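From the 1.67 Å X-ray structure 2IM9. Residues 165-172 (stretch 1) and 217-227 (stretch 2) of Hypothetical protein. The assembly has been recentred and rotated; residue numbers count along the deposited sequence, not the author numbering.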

# COMPACT_ATOMS: atom_id res chain seq x y z
N PRO A 165 18.32 -10.02 -15.56
CA PRO A 165 16.96 -9.76 -15.11
C PRO A 165 15.92 -10.41 -16.01
O PRO A 165 16.18 -10.68 -17.20
CB PRO A 165 16.83 -8.22 -15.20
CG PRO A 165 18.24 -7.72 -15.15
CD PRO A 165 19.05 -8.77 -15.87
N VAL A 166 14.75 -10.66 -15.45
CA VAL A 166 13.63 -11.21 -16.20
C VAL A 166 12.45 -10.22 -16.21
O VAL A 166 11.39 -10.51 -16.79
CB VAL A 166 13.17 -12.55 -15.62
CG1 VAL A 166 14.29 -13.60 -15.76
CG2 VAL A 166 12.78 -12.41 -14.17
N ALA A 167 12.64 -9.06 -15.58
CA ALA A 167 11.55 -8.08 -15.42
C ALA A 167 11.15 -7.38 -16.71
O ALA A 167 11.97 -7.22 -17.63
CB ALA A 167 11.90 -7.05 -14.36
N LEU A 168 9.90 -6.93 -16.73
CA LEU A 168 9.29 -6.17 -17.82
C LEU A 168 8.73 -4.87 -17.25
O LEU A 168 8.78 -4.67 -16.04
CB LEU A 168 8.16 -6.99 -18.45
CG LEU A 168 8.57 -8.37 -18.99
CD1 LEU A 168 7.35 -9.22 -19.36
CD2 LEU A 168 9.53 -8.19 -20.17
N TYR A 169 8.22 -3.99 -18.11
CA TYR A 169 7.63 -2.73 -17.64
C TYR A 169 6.13 -2.72 -17.87
O TYR A 169 5.64 -3.03 -18.98
CB TYR A 169 8.24 -1.52 -18.37
CG TYR A 169 9.72 -1.31 -18.16
CD1 TYR A 169 10.20 -0.73 -16.98
CD2 TYR A 169 10.63 -1.63 -19.15
CE1 TYR A 169 11.56 -0.52 -16.78
CE2 TYR A 169 12.00 -1.42 -18.98
CZ TYR A 169 12.45 -0.87 -17.80
OH TYR A 169 13.82 -0.67 -17.65
N ALA A 170 5.39 -2.38 -16.81
CA ALA A 170 3.95 -2.10 -16.93
C ALA A 170 3.75 -0.60 -16.96
O ALA A 170 4.40 0.13 -16.21
CB ALA A 170 3.21 -2.69 -15.76
N ASN A 171 2.85 -0.13 -17.83
CA ASN A 171 2.51 1.28 -17.89
C ASN A 171 1.00 1.45 -17.79
O ASN A 171 0.23 0.67 -18.36
CB ASN A 171 2.98 1.91 -19.20
CG ASN A 171 4.39 1.54 -19.55
OD1 ASN A 171 4.64 0.97 -20.63
ND2 ASN A 171 5.33 1.82 -18.66
N ALA A 172 0.58 2.47 -17.06
CA ALA A 172 -0.81 2.88 -17.11
C ALA A 172 -0.80 4.38 -17.19
O ALA A 172 0.00 5.03 -16.54
CB ALA A 172 -1.53 2.43 -15.86
N SER A 217 2.67 5.69 -15.78
CA SER A 217 3.50 4.96 -14.84
C SER A 217 4.58 4.16 -15.58
O SER A 217 4.50 3.95 -16.80
CB SER A 217 2.65 4.05 -13.96
OG SER A 217 2.13 2.97 -14.71
N ASN A 218 5.59 3.72 -14.83
CA ASN A 218 6.63 2.85 -15.38
C ASN A 218 7.02 1.88 -14.26
O ASN A 218 7.92 2.15 -13.43
CB ASN A 218 7.84 3.65 -15.89
CG ASN A 218 8.64 2.90 -16.97
OD1 ASN A 218 8.07 2.14 -17.76
ND2 ASN A 218 9.93 3.18 -17.05
N VAL A 219 6.31 0.76 -14.21
CA VAL A 219 6.38 -0.12 -13.05
C VAL A 219 7.05 -1.42 -13.44
O VAL A 219 6.46 -2.23 -14.17
CB VAL A 219 4.98 -0.45 -12.51
CG1 VAL A 219 5.09 -1.38 -11.27
CG2 VAL A 219 4.21 0.87 -12.15
N PRO A 220 8.28 -1.66 -12.93
CA PRO A 220 8.89 -2.95 -13.23
C PRO A 220 8.08 -4.10 -12.64
O PRO A 220 7.49 -3.95 -11.56
CB PRO A 220 10.26 -2.86 -12.56
CG PRO A 220 10.53 -1.38 -12.46
CD PRO A 220 9.18 -0.82 -12.11
N TYR A 221 8.05 -5.23 -13.34
CA TYR A 221 7.43 -6.43 -12.74
C TYR A 221 8.09 -7.69 -13.25
O TYR A 221 8.55 -7.75 -14.40
CB TYR A 221 5.89 -6.47 -12.95
CG TYR A 221 5.44 -6.76 -14.37
CD1 TYR A 221 5.04 -8.04 -14.75
CD2 TYR A 221 5.40 -5.74 -15.33
CE1 TYR A 221 4.60 -8.32 -16.06
CE2 TYR A 221 4.99 -6.03 -16.67
CZ TYR A 221 4.59 -7.30 -17.00
OH TYR A 221 4.17 -7.57 -18.30
N ILE A 222 8.15 -8.68 -12.36
CA ILE A 222 8.60 -10.01 -12.75
C ILE A 222 7.36 -10.73 -13.23
O ILE A 222 6.39 -10.89 -12.48
CB ILE A 222 9.17 -10.78 -11.56
CG1 ILE A 222 10.36 -10.03 -10.95
CG2 ILE A 222 9.68 -12.17 -12.00
CD1 ILE A 222 10.79 -10.63 -9.64
N PRO A 223 7.37 -11.16 -14.50
CA PRO A 223 6.20 -11.79 -15.12
C PRO A 223 5.97 -13.23 -14.66
O PRO A 223 6.93 -13.94 -14.34
CB PRO A 223 6.57 -11.79 -16.60
CG PRO A 223 8.01 -11.88 -16.62
CD PRO A 223 8.49 -11.06 -15.46
N PHE A 224 4.71 -13.67 -14.69
CA PHE A 224 4.37 -15.05 -14.35
C PHE A 224 4.99 -16.03 -15.34
O PHE A 224 5.25 -17.18 -14.98
CB PHE A 224 2.85 -15.27 -14.28
CG PHE A 224 2.18 -14.55 -13.14
CD1 PHE A 224 2.84 -14.32 -11.94
CD2 PHE A 224 0.85 -14.12 -13.28
CE1 PHE A 224 2.20 -13.66 -10.89
CE2 PHE A 224 0.20 -13.48 -12.24
CZ PHE A 224 0.89 -13.24 -11.03
N THR A 225 5.23 -15.58 -16.57
CA THR A 225 5.90 -16.42 -17.56
C THR A 225 7.30 -16.82 -17.10
O THR A 225 7.84 -17.86 -17.54
CB THR A 225 5.98 -15.74 -18.93
OG1 THR A 225 6.66 -14.48 -18.79
CG2 THR A 225 4.58 -15.53 -19.50
N ALA A 226 7.89 -16.01 -16.22
CA ALA A 226 9.20 -16.31 -15.63
C ALA A 226 9.05 -17.08 -14.31
O ALA A 226 9.71 -18.08 -14.09
CB ALA A 226 10.00 -15.03 -15.41
N LEU A 227 8.17 -16.59 -13.45
CA LEU A 227 8.01 -17.16 -12.11
C LEU A 227 7.43 -18.57 -12.16
O LEU A 227 7.62 -19.35 -11.24
CB LEU A 227 7.10 -16.28 -11.26
CG LEU A 227 7.71 -14.96 -10.79
CD1 LEU A 227 6.60 -14.14 -10.14
CD2 LEU A 227 8.83 -15.19 -9.78
O HOH W 1 4.66 -5.41 -20.12

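The two stretches pair as short antiparallel strands, 168-170 against 219-223, with an angle of 128° between their N-to-C directions and a closest approach of 4.5 Å between their axes. The departure from 180° shows that the pairing is strongly twisted. Four backbone hydrogen bonds set the register. Leu168 N donates to Tyr221 O at 2.8 Å and Tyr221 N returns a bond to Leu168 O at 2.9 Å; two residues along, Ala170 N to Val219 O (2.9 Å) and Val219 N to Ala170 O (2.8 Å) form the second reciprocal pair. Their N-H...O angles, 156° to 174°, indicate well-aimed donors. Between these pairs lies the non-hydrogen-bonded bridge of Tyr169 with Pro220, a site that suits proline because no amide hydrogen is required there. Tyr169 CA and Pro220 CA come to 4.6 Å, against 5.4 Å between Leu168 CA and Tyr221 CA, and Pro220 CA sits 3.3 Å from Leu168 O in a CA-H...O contact.

The main relief of the interface is the Tyr221 ring. Leu168, Ala170, Val219 and Tyr221 direct their side chains to the same face of the sheet, and with chi1 at 71° (p) the tyrosine lies across the opposing strand. Leu168 CB rests over the ring, 4.2 Å from its centroid and 29° off the normal, an off-centre CH-pi contact. The methyl of Ala170 sits beside the ring: its CB is 3.8 Å from Tyr221 CD2 and 4.3 Å from Val219 CB, so one methyl meets both neighbours. The ring edge faces the backbone between Tyr169 and Ala170, with Tyr221 CE2 3.7 Å from both Tyr169 C and Ala170 N. Beyond the ring, a water links Tyr221 OH (2.9 Å) to Tyr169 O (2.8 Å), donating to the carbonyl and so tying the phenol to the strand it covers.

Past the hydrogen-bonded ladder, the fit toward the start of stretch 1 is mostly apolar. Val166 points toward stretch 2 and rests CG2 over the junction of two partners, 3.8 Å from Ile222 CG2 and 4.0 Å from Ala226 CB. Pro223, at the N-cap position of the helix, adds a compact ring to this surface: its CD packs 3.2 Å from Val166 O, while its CB lies 3.9 Å from Leu168 CD1. The leucine thus spans from the tyrosine ring to the proline.

At the other end, polar groups take over. Ser217 N donates to Ala172 O at 2.9 Å, and Ala172 N donates to Ser217 OG, also at 2.9 Å, so the serine engages both backbone polar groups of Ala172. The CA-to-CB bond of Asn171 points sideways, but its amide bends closer to stretch 2: ND2 donates to Ser217 O at 2.9 Å with an angle of 150°, and makes a weak bond to Asn218 OD1 at the same distance, where the angle falls to 129°. Together the two stretches bury 716 Å², both sides summed.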